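Local coordinates for probable 2-hydroxyhepta-2,4-diene-1,7-dioate isomerase (Thermus thermophilus, PDB 2DFU) that acts as a 2-hydroxyhepta-2,4-diene-1,7-dioate isomerase, probably metal-dependent, of the fumarylacetoacetate hydrolase family, at the interface of chains A and B. Coordinates in Å, arbitrary orientation; residue numbers count along the deposited sequence, not the author numbering. Chains: chain A/B, probable 2-hydroxyhepta-2,4-diene-1,7-dioate isomerase.

The interface of chains A and B. Residues chain A 82-84, 163; chain B 49, 80, 217-218.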
loop_
_atom_site.group_PDB
_atom_site.type_symbol
_atom_site.label_atom_id
_atom_site.label_comp_id
_atom_site.label_asym_id
_atom_site.label_seq_id
_atom_site.Cartn_x
_atom_site.Cartn_y
_atom_site.Cartn_z
ATOM N N GLY A 82 0.779 -1.227 -4.625
ATOM C CA GLY A 82 1.739 -0.552 -3.777
ATOM C C GLY A 82 2.320 0.619 -4.543
ATOM O O GLY A 82 2.204 0.658 -5.764
ATOM N N PRO A 83 2.927 1.601 -3.862
ATOM C CA PRO A 83 3.519 2.761 -4.537
ATOM C C PRO A 83 4.592 2.359 -5.554
ATOM O O PRO A 83 4.900 3.119 -6.469
ATOM C CB PRO A 83 4.094 3.571 -3.379
ATOM C CG PRO A 83 3.115 3.285 -2.270
ATOM C CD PRO A 83 2.923 1.793 -2.399
ATOM N N ASN A 84 5.160 1.164 -5.396
ATOM C CA ASN A 84 6.189 0.686 -6.319
ATOM C C ASN A 84 5.646 0.553 -7.748
ATOM O O ASN A 84 6.415 0.542 -8.710
ATOM C CB ASN A 84 6.717 -0.672 -5.865
ATOM C CG ASN A 84 5.638 -1.748 -5.873
ATOM O OD1 ASN A 84 4.706 -1.712 -5.067
ATOM N ND2 ASN A 84 5.752 -2.698 -6.794
ATOM N N SER A 163 0.250 -5.297 -8.820
ATOM C CA SER A 163 1.201 -4.462 -8.109
ATOM C C SER A 163 2.691 -4.658 -8.390
ATOM O O SER A 163 3.533 -4.315 -7.554
ATOM C CB SER A 163 0.938 -4.589 -6.609
ATOM O OG SER A 163 1.549 -3.528 -5.898
ATOM N N LYS B 49 4.590 0.187 1.917
ATOM C CA LYS B 49 3.636 -0.909 1.728
ATOM C C LYS B 49 3.904 -2.062 2.693
ATOM O O LYS B 49 5.002 -2.204 3.233
ATOM C CB LYS B 49 3.678 -1.435 0.288
ATOM C CG LYS B 49 5.028 -1.977 -0.140
ATOM C CD LYS B 49 5.015 -2.431 -1.596
ATOM C CE LYS B 49 6.421 -2.827 -2.054
ATOM N NZ LYS B 49 7.386 -1.690 -1.945
ATOM N N LEU B 80 -1.753 -7.781 0.304
ATOM C CA LEU B 80 -1.311 -6.480 0.793
ATOM C C LEU B 80 -2.185 -5.852 1.862
ATOM O O LEU B 80 -3.393 -6.091 1.922
ATOM C CB LEU B 80 -1.216 -5.488 -0.370
ATOM C CG LEU B 80 -0.190 -5.716 -1.480
ATOM C CD1 LEU B 80 -0.457 -4.752 -2.645
ATOM C CD2 LEU B 80 1.209 -5.514 -0.922
ATOM N N MET B 217 8.519 -7.139 -7.345
ATOM C CA MET B 217 8.173 -5.978 -6.530
ATOM C C MET B 217 9.340 -5.483 -5.680
ATOM O O MET B 217 9.859 -6.211 -4.833
ATOM C CB MET B 217 6.982 -6.332 -5.633
ATOM C CG MET B 217 6.774 -5.415 -4.437
ATOM S SD MET B 217 5.365 -5.940 -3.418
ATOM C CE MET B 217 4.005 -5.148 -4.299
ATOM N N THR B 218 9.747 -4.240 -5.906
ATOM C CA THR B 218 10.842 -3.656 -5.146
ATOM C C THR B 218 10.396 -3.326 -3.725
ATOM O O THR B 218 9.352 -2.708 -3.526
ATOM C CB THR B 218 11.345 -2.368 -5.808
ATOM O OG1 THR B 218 11.942 -2.685 -7.070
ATOM C CG2 THR B 218 12.361 -1.668 -4.914
#
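Two copies of one protein meet here in part of a two-fold symmetric homodimer interface, where A:Asn84 and A:Ser163 pack against the side chains of B:Lys49 and B:Met217; this packing, repeated by the two-fold, helps hold the copies together, and the dimer is plausibly the working form. The patch hides 145 Å² in all, 44 Å² of it from A:Asn84, whose side chain crosses those of B:Lys49 and B:Met217 at about a right angle. Both cover one face of its carboxamide. Over the oxygen half passes the aliphatic part of B:Lys49, with CD 3.6 Å from A:Asn84 OD1. Over the nitrogen half, B:Met217 CG stands 3.7 Å from A:Asn84 ND2. The methionine chain bends at chi3 (-85°), which turns its terminal methyl toward chain A, where CE comes 3.3 Å from A:Ser163 OG.

Each side orders its own contact groups. A:Asn84 ND2 donates to A:Ser163 O at 2.8 Å, tilted 26° from the carbonyl plane, which helps fix the amide's rotation. The serine hydroxyl OG in turn accepts from A:Gly82 N at 2.7 Å, a nearly straight bond. In chain B, a bend at chi4 (-60°) leads the amino group of B:Lys49 to B:Thr218, NZ to carbonyl O at 2.7 Å in the carbonyl plane. Replacing A:Asn84 with alanine would probably leave A:Ser163 O without this amide donor, and the lysine methylenes and B:Met217 without the flat face they pack on.

In the fold, A:Asn84 sits in the 3-10 helix 83-85 just after strand 78-81, and A:Ser163 directly follows helix 159-162; opposite them, B:Lys49 immediately precedes strand 50-53, B:Leu80 belongs to strand 78-81, and B:Met217 and B:Thr218 lie in the loop after helix 206-214.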